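Local coordinates for protein RsfP (Uncultured bacterium, PDB 4GLJ) that probably catalyses the phosphorolysis of methylthioadenosine to adenine and methylthioribose 1-phosphate, and here binds the dye rhodamine B, at residues G100-T105 with D222-H227; A167-V172 with Q192-G197; P177-R182 with I196-M201. All blocks are in the same frame, centred on the assembly; numbering follows the deposited sequence.

Contact 1 of 3, residues G100-T105 with D222-H227. With RHB (N-[9-(2-carboxyphenyl)-6-(diethylamino)-3H-xanthen-3-ylidene]-N-ethylethanaminium), chain C.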
# COMPACT_ATOMS: atom_id res chain seq x y z
N GLY A 100 -7.11 0.13 -18.89
CA GLY A 100 -6.25 0.97 -19.70
C GLY A 100 -5.12 0.16 -20.25
O GLY A 100 -4.66 -0.77 -19.63
N SER A 101 -4.64 0.53 -21.42
CA SER A 101 -3.50 -0.20 -21.99
C SER A 101 -2.18 0.46 -21.61
O SER A 101 -2.04 1.70 -21.64
CB SER A 101 -3.57 -0.19 -23.54
OG SER A 101 -2.28 -0.55 -24.08
N LEU A 102 -1.20 -0.36 -21.26
CA LEU A 102 0.18 0.13 -21.05
C LEU A 102 1.11 -0.26 -22.21
O LEU A 102 2.31 -0.02 -22.14
CB LEU A 102 0.72 -0.50 -19.74
CG LEU A 102 -0.03 -0.13 -18.44
CD1 LEU A 102 0.37 -1.03 -17.28
CD2 LEU A 102 0.21 1.36 -18.12
N GLN A 103 0.58 -0.77 -23.32
CA GLN A 103 1.43 -1.31 -24.37
C GLN A 103 0.86 -0.85 -25.72
O GLN A 103 -0.38 -0.91 -25.96
CB GLN A 103 1.45 -2.87 -24.31
CG GLN A 103 2.00 -3.51 -23.03
CD GLN A 103 3.47 -3.12 -22.80
OE1 GLN A 103 4.17 -2.85 -23.76
NE2 GLN A 103 3.91 -3.03 -21.52
N GLU A 104 1.75 -0.37 -26.57
CA GLU A 104 1.36 0.06 -27.94
C GLU A 104 0.46 -0.88 -28.74
O GLU A 104 -0.46 -0.48 -29.47
CB GLU A 104 2.62 0.34 -28.75
CG GLU A 104 2.26 1.11 -30.00
CD GLU A 104 1.42 2.37 -29.68
OE1 GLU A 104 1.82 3.17 -28.77
OE2 GLU A 104 0.36 2.55 -30.35
N THR A 105 0.76 -2.16 -28.63
CA THR A 105 0.02 -3.14 -29.41
C THR A 105 -1.34 -3.51 -28.81
O THR A 105 -2.11 -4.19 -29.46
CB THR A 105 0.83 -4.42 -29.47
OG1 THR A 105 1.20 -4.73 -28.13
CG2 THR A 105 2.06 -4.20 -30.37
N ASP A 222 -8.74 2.56 -23.42
CA ASP A 222 -7.88 3.61 -23.93
C ASP A 222 -6.44 3.32 -23.47
O ASP A 222 -6.21 2.36 -22.76
CB ASP A 222 -8.36 5.04 -23.51
CG ASP A 222 -7.82 6.18 -24.44
OD1 ASP A 222 -6.98 5.89 -25.34
OD2 ASP A 222 -8.21 7.37 -24.26
N PHE A 223 -5.50 4.08 -23.97
CA PHE A 223 -4.16 4.00 -23.44
C PHE A 223 -4.37 4.62 -22.08
O PHE A 223 -5.29 5.45 -21.88
CB PHE A 223 -3.14 4.59 -24.44
CG PHE A 223 -3.01 3.79 -25.72
CD1 PHE A 223 -3.53 4.29 -26.95
CD2 PHE A 223 -2.38 2.50 -25.72
CE1 PHE A 223 -3.42 3.53 -28.12
CE2 PHE A 223 -2.27 1.76 -26.89
CZ PHE A 223 -2.77 2.27 -28.09
N ASP A 224 -3.54 4.20 -21.14
CA ASP A 224 -3.46 4.88 -19.88
C ASP A 224 -2.92 6.21 -20.39
O ASP A 224 -2.73 6.39 -21.60
CB ASP A 224 -2.61 4.09 -18.89
CG ASP A 224 -2.89 4.50 -17.48
OD1 ASP A 224 -3.99 5.00 -17.14
OD2 ASP A 224 -1.95 4.44 -16.68
N CYS A 225 -2.72 7.13 -19.45
CA CYS A 225 -2.14 8.47 -19.63
C CYS A 225 -0.74 8.58 -20.27
O CYS A 225 -0.32 9.69 -20.63
CB CYS A 225 -2.09 9.08 -18.23
SG CYS A 225 -0.87 8.31 -17.13
N TRP A 226 0.00 7.47 -20.40
CA TRP A 226 1.32 7.48 -21.06
C TRP A 226 1.23 7.93 -22.51
O TRP A 226 2.23 7.94 -23.23
CB TRP A 226 2.07 6.16 -20.81
CG TRP A 226 1.62 5.01 -21.67
CD1 TRP A 226 0.46 4.24 -21.54
CD2 TRP A 226 2.30 4.45 -22.85
NE1 TRP A 226 0.38 3.29 -22.53
CE2 TRP A 226 1.45 3.36 -23.35
CE3 TRP A 226 3.48 4.74 -23.53
CZ2 TRP A 226 1.78 2.61 -24.46
CZ3 TRP A 226 3.81 3.98 -24.66
CH2 TRP A 226 2.98 2.94 -25.10
N HIS A 227 0.02 8.31 -22.93
CA HIS A 227 -0.30 8.92 -24.23
C HIS A 227 -0.90 10.30 -24.11
O HIS A 227 -1.94 10.46 -23.46
CB HIS A 227 -1.28 8.00 -24.95
CG HIS A 227 -0.62 6.96 -25.83
ND1 HIS A 227 -0.60 7.05 -27.17
CD2 HIS A 227 0.06 5.78 -25.51
CE1 HIS A 227 0.05 5.99 -27.69
NE2 HIS A 227 0.45 5.21 -26.67
O2 RHB C . -9.30 6.20 -21.59
C26 RHB C . -10.46 6.56 -21.88
C19 RHB C . -11.53 6.20 -20.88
C14 RHB C . -11.12 5.78 -19.63
C15 RHB C . -12.07 5.44 -18.68
C16 RHB C . -13.43 5.48 -18.96
C17 RHB C . -13.85 5.88 -20.23
C18 RHB C . -12.89 6.23 -21.17
C9 RHB C . -9.69 5.77 -19.27
C8 RHB C . -8.80 6.87 -19.70
C13 RHB C . -9.35 7.86 -20.50
C12 RHB C . -8.55 8.90 -20.96
C11 RHB C . -7.20 8.96 -20.61
N1 RHB C . -6.47 10.07 -21.12
C35 RHB C . -7.09 11.34 -20.70
C36 RHB C . -7.85 12.00 -21.84
C22 RHB C . -5.05 10.08 -20.72
C23 RHB C . -4.60 11.48 -20.35
C10 RHB C . -6.65 7.94 -19.79
C7 RHB C . -7.45 6.88 -19.32
O1 RHB C . -6.94 5.84 -18.52
C1 RHB C . -7.74 4.79 -18.06
C2 RHB C . -9.11 4.72 -18.40
C6 RHB C . -7.23 3.76 -17.24
C5 RHB C . -8.12 2.74 -16.83
C4 RHB C . -9.45 2.69 -17.20
C3 RHB C . -9.95 3.69 -17.99
N2 RHB C . -7.70 1.75 -15.98
C24 RHB C . -6.77 2.49 -15.16
C25 RHB C . -7.12 2.18 -13.73
C33 RHB C . -8.80 1.52 -15.04
C34 RHB C . -10.00 0.90 -15.73
O3 RHB C . -10.73 7.15 -22.96
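S101 and F223 form a parallel beta bridge, their CA atoms 4.5 Å apart, where strand 92-101 of the phosphorylase-superfamily sheet ends beside the chain leaving strand 213-221. Two backbone bonds support it: S101 N to D222 O at 2.8 Å, and D224 N to S101 O at 3.0 Å. S101 O is gripped twice, because W226 NE1 also donates to it at 3.0 Å; the two donors come from opposite faces of the carbonyl plane, and the oxygen lies in the indole plane. The W226 ring has L102 O over one face and H227 CD2 over the centre of the other. High B factors make this part of the loop less certain. S101 OG accepts from Q103 N, an ST turn, and also bonds L106 O. D222 OD1 receives F223 N at 2.7 Å, from 40° out of the carboxylate plane. An alanine in place of D222 would probably leave F223 N without its carboxylate acceptor and the turn after the strand less firmly set. G100 and D222-C225 line the pocket of the chain C rhodamine, with D224 OD1 3.4 Å from its O1. H227 NE2 meets E104 OE1 in a weak bond of 3.2 Å.

Contact 2 of 3, residues A167-V172 with Q192-G197. With RHB (N-[9-(2-carboxyphenyl)-6-(diethylamino)-3H-xanthen-3-ylidene]-N-ethylethanaminium), chain C.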
# COMPACT_ATOMS: atom_id res chain seq x y z
N ALA A 167 -3.86 -12.73 -25.48
CA ALA A 167 -3.81 -13.50 -24.21
C ALA A 167 -2.45 -13.33 -23.57
O ALA A 167 -1.57 -12.78 -24.19
CB ALA A 167 -4.08 -14.98 -24.51
N LYS A 168 -2.25 -13.88 -22.38
CA LYS A 168 -0.94 -13.91 -21.70
C LYS A 168 -0.36 -12.52 -21.37
O LYS A 168 0.81 -12.22 -21.65
CB LYS A 168 0.13 -14.70 -22.45
CG LYS A 168 -0.28 -16.11 -22.90
CD LYS A 168 -0.98 -16.92 -21.80
CE LYS A 168 -1.45 -18.31 -22.29
NZ LYS A 168 -0.75 -18.69 -23.55
N ALA A 169 -1.17 -11.72 -20.72
CA ALA A 169 -0.82 -10.35 -20.29
C ALA A 169 -0.88 -10.24 -18.76
O ALA A 169 -1.49 -11.10 -18.05
CB ALA A 169 -1.85 -9.38 -20.90
N THR A 170 -0.20 -9.22 -18.23
CA THR A 170 -0.22 -8.93 -16.79
C THR A 170 -1.08 -7.71 -16.47
O THR A 170 -0.84 -6.65 -17.07
CB THR A 170 1.20 -8.71 -16.26
OG1 THR A 170 1.89 -9.94 -16.39
CG2 THR A 170 1.14 -8.31 -14.78
N TYR A 171 -2.08 -7.88 -15.58
CA TYR A 171 -3.03 -6.81 -15.15
C TYR A 171 -2.49 -6.23 -13.86
O TYR A 171 -2.32 -6.94 -12.88
CB TYR A 171 -4.40 -7.46 -14.87
CG TYR A 171 -5.57 -6.59 -14.34
CD1 TYR A 171 -5.57 -6.04 -13.01
CD2 TYR A 171 -6.73 -6.42 -15.10
CE1 TYR A 171 -6.69 -5.31 -12.51
CE2 TYR A 171 -7.85 -5.71 -14.57
CZ TYR A 171 -7.81 -5.15 -13.30
OH TYR A 171 -8.99 -4.50 -12.86
N VAL A 172 -2.23 -4.91 -13.84
CA VAL A 172 -1.83 -4.32 -12.56
C VAL A 172 -3.10 -3.64 -12.02
O VAL A 172 -3.73 -2.87 -12.72
CB VAL A 172 -0.62 -3.34 -12.68
CG1 VAL A 172 -0.94 -2.23 -13.66
CG2 VAL A 172 -0.37 -2.68 -11.30
N GLN A 192 6.71 -4.62 -16.28
CA GLN A 192 6.17 -5.54 -17.34
C GLN A 192 4.67 -5.76 -17.22
O GLN A 192 4.20 -6.82 -17.57
CB GLN A 192 6.79 -6.93 -17.27
CG GLN A 192 8.26 -6.98 -16.94
CD GLN A 192 9.07 -6.72 -18.15
OE1 GLN A 192 9.62 -7.64 -18.73
NE2 GLN A 192 9.13 -5.46 -18.56
N ALA A 193 3.93 -4.82 -16.68
CA ALA A 193 2.51 -4.93 -16.71
C ALA A 193 2.02 -4.46 -18.10
O ALA A 193 2.64 -3.58 -18.70
CB ALA A 193 1.90 -4.04 -15.63
N ASP A 194 0.84 -4.94 -18.55
CA ASP A 194 0.35 -4.70 -19.90
C ASP A 194 -0.95 -3.88 -19.93
O ASP A 194 -1.18 -3.13 -20.87
CB ASP A 194 0.09 -6.07 -20.56
CG ASP A 194 1.39 -6.87 -20.71
OD1 ASP A 194 1.49 -7.99 -20.13
OD2 ASP A 194 2.34 -6.34 -21.37
N ILE A 195 -1.76 -4.05 -18.90
CA ILE A 195 -3.04 -3.38 -18.74
C ILE A 195 -3.19 -3.01 -17.24
O ILE A 195 -2.59 -3.64 -16.38
CB ILE A 195 -4.21 -4.24 -19.22
CG1 ILE A 195 -4.31 -5.57 -18.41
CG2 ILE A 195 -4.08 -4.49 -20.74
CD1 ILE A 195 -5.46 -6.51 -18.78
N ILE A 196 -4.01 -1.99 -16.99
CA ILE A 196 -4.26 -1.42 -15.72
C ILE A 196 -5.73 -1.31 -15.43
O ILE A 196 -6.54 -0.76 -16.23
CB ILE A 196 -3.53 -0.04 -15.56
CG1 ILE A 196 -3.84 0.61 -14.17
CG2 ILE A 196 -3.87 0.92 -16.70
CD1 ILE A 196 -2.68 1.47 -13.74
N GLY A 197 -6.12 -1.78 -14.26
CA GLY A 197 -7.53 -1.64 -13.87
C GLY A 197 -7.59 -1.37 -12.35
O GLY A 197 -6.54 -1.19 -11.73
O2 RHB C . -9.30 6.20 -21.59
C26 RHB C . -10.46 6.56 -21.88
C19 RHB C . -11.53 6.20 -20.88
C14 RHB C . -11.12 5.78 -19.63
C15 RHB C . -12.07 5.44 -18.68
C16 RHB C . -13.43 5.48 -18.96
C17 RHB C . -13.85 5.88 -20.23
C18 RHB C . -12.89 6.23 -21.17
C9 RHB C . -9.69 5.77 -19.27
C8 RHB C . -8.80 6.87 -19.70
C13 RHB C . -9.35 7.86 -20.50
C12 RHB C . -8.55 8.90 -20.96
C11 RHB C . -7.20 8.96 -20.61
N1 RHB C . -6.47 10.07 -21.12
C35 RHB C . -7.09 11.34 -20.70
C36 RHB C . -7.85 12.00 -21.84
C22 RHB C . -5.05 10.08 -20.72
C23 RHB C . -4.60 11.48 -20.35
C10 RHB C . -6.65 7.94 -19.79
C7 RHB C . -7.45 6.88 -19.32
O1 RHB C . -6.94 5.84 -18.52
C1 RHB C . -7.74 4.79 -18.06
C2 RHB C . -9.11 4.72 -18.40
C6 RHB C . -7.23 3.76 -17.24
C5 RHB C . -8.12 2.74 -16.83
C4 RHB C . -9.45 2.69 -17.20
C3 RHB C . -9.95 3.69 -17.99
N2 RHB C . -7.70 1.75 -15.98
C24 RHB C . -6.77 2.49 -15.16
C25 RHB C . -7.12 2.18 -13.73
C33 RHB C . -8.80 1.52 -15.04
C34 RHB C . -10.00 0.90 -15.73
O3 RHB C . -10.73 7.15 -22.96
O HOH W 1 4.55 -9.45 -16.48
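A169, at the start of the first strand of a beta-alpha-beta crossover (strand 169-173, helix 182-190, strand 195-197), meets D194, just ahead of its second strand; the paired strands run parallel, with short-segment axes 30° apart. CB of A169 packs on D194 OD1 and CB. At T170 the same carboxylate turns to the backbone: OD1 uses its anti lone pair to accept T170 N at 2.8 Å. The carbonyl then answers, since T170 O receives D194 N at 2.8 Å, in the carbonyl plane, and more weakly I195 N. D194 thus holds T170 at both its N-H and its C=O. T170 OG1 reaches Q192 O through one water, which donates to that carbonyl; Q192, with positive phi, closes helix 182-190 in a Schellman motif. T170 also packs on A183 of the third subunit.

With CG anti to its backbone N (chi1 177°), Y171 runs its ring out past I195 toward G197. Its CD2 meets I195 CD1 at 3.9 Å, the two side chains crossing at about a right angle. Further out OH lies 3.4 Å from G197 CA; a CB on that glycine would collide with the hydroxyl, which bonds T199 N and N200 N beyond the strand. V172 completes the parallel pairing: its N donates to I195 O at 2.9 Å, and its O accepts from G197 N at 3.0 Å. On the face shared with I196, V172 CG1 rests 3.9 Å from I196 CB. I196 and G197 also line the rhodamine pocket, I196 CG1 lying 3.6 Å from C24 of the chain C dye.

Contact 3 of 3, residues P177-R182 with I196-M201. With RHB (N-[9-(2-carboxyphenyl)-6-(diethylamino)-3H-xanthen-3-ylidene]-N-ethylethanaminium), chain C; RHB (N-[9-(2-carboxyphenyl)-6-(diethylamino)-3H-xanthen-3-ylidene]-N-ethylethanaminium), chain B.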
# COMPACT_ATOMS: atom_id res chain seq x y z
N PRO A 177 -9.35 6.31 -6.84
CA PRO A 177 -10.10 6.35 -8.07
C PRO A 177 -9.40 7.15 -9.19
O PRO A 177 -9.89 7.08 -10.31
CB PRO A 177 -11.42 7.01 -7.62
CG PRO A 177 -10.98 8.02 -6.55
CD PRO A 177 -9.88 7.25 -5.82
N GLN A 178 -8.31 7.89 -8.90
CA GLN A 178 -7.75 8.76 -9.97
C GLN A 178 -7.00 7.95 -10.94
O GLN A 178 -6.48 6.90 -10.56
CB GLN A 178 -6.85 9.87 -9.36
CG GLN A 178 -7.63 10.74 -8.35
CD GLN A 178 -7.50 10.16 -6.93
OE1 GLN A 178 -6.78 9.16 -6.71
NE2 GLN A 178 -8.17 10.76 -5.98
N PHE A 179 -6.93 8.38 -12.20
CA PHE A 179 -6.04 7.68 -13.13
C PHE A 179 -4.59 8.00 -12.82
O PHE A 179 -4.30 8.92 -12.07
CB PHE A 179 -6.41 7.99 -14.60
CG PHE A 179 -7.83 7.58 -14.96
CD1 PHE A 179 -8.20 6.23 -14.93
CD2 PHE A 179 -8.80 8.54 -15.29
CE1 PHE A 179 -9.51 5.84 -15.27
CE2 PHE A 179 -10.11 8.16 -15.64
CZ PHE A 179 -10.46 6.82 -15.65
N SER A 180 -3.69 7.17 -13.30
CA SER A 180 -2.28 7.12 -12.91
C SER A 180 -1.56 8.35 -13.37
O SER A 180 -1.89 8.90 -14.47
CB SER A 180 -1.62 5.92 -13.60
OG SER A 180 -2.16 4.73 -13.04
N THR A 181 -0.54 8.75 -12.62
CA THR A 181 0.36 9.79 -13.14
C THR A 181 1.20 9.17 -14.29
O THR A 181 1.28 7.94 -14.36
CB THR A 181 1.34 10.32 -12.04
OG1 THR A 181 2.30 9.28 -11.77
CG2 THR A 181 0.61 10.72 -10.72
N ARG A 182 1.87 10.00 -15.12
CA ARG A 182 2.74 9.44 -16.16
C ARG A 182 3.85 8.68 -15.58
O ARG A 182 4.27 7.66 -16.15
CB ARG A 182 3.31 10.50 -17.12
CG ARG A 182 2.22 11.21 -17.87
CD ARG A 182 2.82 12.15 -18.88
NE ARG A 182 1.92 13.25 -19.20
CZ ARG A 182 0.83 13.07 -19.95
NH1 ARG A 182 0.58 11.85 -20.45
NH2 ARG A 182 0.03 14.08 -20.26
N ILE A 196 -4.01 -1.99 -16.99
CA ILE A 196 -4.26 -1.42 -15.72
C ILE A 196 -5.73 -1.31 -15.43
O ILE A 196 -6.54 -0.76 -16.23
CB ILE A 196 -3.53 -0.04 -15.56
CG1 ILE A 196 -3.84 0.61 -14.17
CG2 ILE A 196 -3.87 0.92 -16.70
CD1 ILE A 196 -2.68 1.47 -13.74
N GLY A 197 -6.12 -1.78 -14.26
CA GLY A 197 -7.53 -1.64 -13.87
C GLY A 197 -7.59 -1.37 -12.35
O GLY A 197 -6.54 -1.19 -11.73
N MET A 198 -8.80 -1.28 -11.77
CA MET A 198 -8.93 -0.89 -10.34
C MET A 198 -9.70 -1.91 -9.55
O MET A 198 -9.94 -1.69 -8.34
CB MET A 198 -9.61 0.49 -10.25
CG MET A 198 -8.83 1.60 -10.99
SD MET A 198 -9.61 3.20 -10.74
CE MET A 198 -8.52 4.20 -11.72
N THR A 199 -10.16 -2.98 -10.21
CA THR A 199 -11.19 -3.80 -9.50
C THR A 199 -10.87 -5.32 -9.32
O THR A 199 -11.49 -5.97 -8.44
CB THR A 199 -12.58 -3.73 -10.24
OG1 THR A 199 -12.37 -4.14 -11.62
CG2 THR A 199 -13.12 -2.36 -10.23
N ASN A 200 -9.98 -5.90 -10.15
CA ASN A 200 -9.87 -7.35 -10.13
C ASN A 200 -9.06 -7.89 -8.94
O ASN A 200 -9.06 -9.09 -8.69
CB ASN A 200 -9.44 -7.89 -11.50
CG ASN A 200 -10.62 -7.83 -12.53
OD1 ASN A 200 -10.79 -8.74 -13.31
ND2 ASN A 200 -11.53 -6.82 -12.40
N MET A 201 -8.46 -6.99 -8.16
CA MET A 201 -7.97 -7.30 -6.80
C MET A 201 -8.76 -6.44 -5.83
O MET A 201 -8.87 -5.25 -6.04
CB MET A 201 -6.46 -7.02 -6.68
CG MET A 201 -5.58 -8.01 -7.46
SD MET A 201 -5.56 -9.59 -6.54
CE MET A 201 -4.43 -10.55 -7.54
O2 RHB C . -9.30 6.20 -21.59
C26 RHB C . -10.46 6.56 -21.88
C19 RHB C . -11.53 6.20 -20.88
C14 RHB C . -11.12 5.78 -19.63
C15 RHB C . -12.07 5.44 -18.68
C16 RHB C . -13.43 5.48 -18.96
C17 RHB C . -13.85 5.88 -20.23
C18 RHB C . -12.89 6.23 -21.17
C9 RHB C . -9.69 5.77 -19.27
C8 RHB C . -8.80 6.87 -19.70
C13 RHB C . -9.35 7.86 -20.50
C12 RHB C . -8.55 8.90 -20.96
C11 RHB C . -7.20 8.96 -20.61
N1 RHB C . -6.47 10.07 -21.12
C35 RHB C . -7.09 11.34 -20.70
C36 RHB C . -7.85 12.00 -21.84
C22 RHB C . -5.05 10.08 -20.72
C23 RHB C . -4.60 11.48 -20.35
C10 RHB C . -6.65 7.94 -19.79
C7 RHB C . -7.45 6.88 -19.32
O1 RHB C . -6.94 5.84 -18.52
C1 RHB C . -7.74 4.79 -18.06
C2 RHB C . -9.11 4.72 -18.40
C6 RHB C . -7.23 3.76 -17.24
C5 RHB C . -8.12 2.74 -16.83
C4 RHB C . -9.45 2.69 -17.20
C3 RHB C . -9.95 3.69 -17.99
N2 RHB C . -7.70 1.75 -15.98
C24 RHB C . -6.77 2.49 -15.16
C25 RHB C . -7.12 2.18 -13.73
C33 RHB C . -8.80 1.52 -15.04
C34 RHB C . -10.00 0.90 -15.73
O3 RHB C . -10.73 7.15 -22.96
O2 RHB B . -18.08 8.74 -16.63
C26 RHB B . -17.24 9.58 -17.02
C19 RHB B . -15.80 9.21 -17.12
C14 RHB B . -15.25 7.94 -16.99
C15 RHB B . -13.88 7.80 -17.13
C16 RHB B . -13.04 8.87 -17.38
C17 RHB B . -13.58 10.12 -17.50
C18 RHB B . -14.95 10.28 -17.37
C9 RHB B . -15.96 6.65 -16.72
C8 RHB B . -15.13 5.54 -16.14
C13 RHB B . -13.78 5.70 -15.86
C12 RHB B . -13.01 4.67 -15.32
C11 RHB B . -13.59 3.46 -15.02
N1 RHB B . -12.83 2.38 -14.53
C35 RHB B . -11.60 2.44 -15.34
C36 RHB B . -12.04 2.70 -16.77
C22 RHB B . -12.54 2.25 -13.07
C23 RHB B . -13.65 1.43 -12.39
C10 RHB B . -14.93 3.30 -15.34
C7 RHB B . -15.70 4.33 -15.88
O1 RHB B . -17.03 4.12 -16.14
C1 RHB B . -17.86 5.07 -16.68
C2 RHB B . -17.40 6.34 -16.99
C6 RHB B . -19.19 4.73 -16.89
C5 RHB B . -20.08 5.64 -17.42
C4 RHB B . -19.64 6.92 -17.74
C3 RHB B . -18.30 7.27 -17.53
N2 RHB B . -21.41 5.24 -17.64
C24 RHB B . -22.13 4.96 -16.38
C25 RHB B . -23.24 3.97 -16.66
C33 RHB B . -22.13 6.23 -18.47
C34 RHB B . -23.26 5.54 -19.19
O3 RHB B . -17.57 10.72 -17.39
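P177 O accepts a hydrogen bond from H136 ND1 of the second subunit and touches the methyl carbon CE of M198 at 3.5 Å across the contact. The two segments touch by van der Waals packing alone, and M198 supplies the largest single share of the buried area. Its CG lies anti to the carbonyl carbon (chi1 -59°), and beyond it the chain is extended, which carries CE to the backbone oxygens of P177 and Q178. There the methyl reaches Q178 O at 3.6 Å and F179 CD1 at 3.8 Å.

A second, smaller touch lies further along, where S180 OG is 3.4 Å from I196 CD1; D224, S185 and Y188 also pack on S180.

F179 works between two dye molecules. Over one face of its ring lies the chain C rhodamine, whose atom C2 is 3.3 Å from CE1. At the edge, CZ comes 3.4 Å from C12 of the chain B rhodamine. M198 CE is 3.2 Å from C25 of the chain C dye, while its SD faces C22 of the chain B dye at 3.9 Å. Next in the chain, T199 OG1 bonds a phosphate ion. F179 with M198 CE against it, a phosphate close at hand and a neighbouring subunit bonded to the 177-182 loop are consistent with the nucleoside-binding pocket of a phosphorylase, occupied here by rhodamine B.

All three contacts lie within the phosphorylase-superfamily range and on one side of the chain's centre, their centres 11 to 12 Å apart. Along the sequence, contacts 2 and 3 are nested inside the loop closed by contact 1, and both end on strand 195-197, sharing I196 and G197. That strand lies between strand 169-173, parallel to it, and strand 92-101, antiparallel to it. G100 N to I196 O (2.9 Å) and L102 N to D194 O (2.8 Å), both probable hydrogen bonds, join contact 1 to the shared strand region. Residues of all three contacts touch the chain C rhodamine, so its pocket draws on distant parts of the chain.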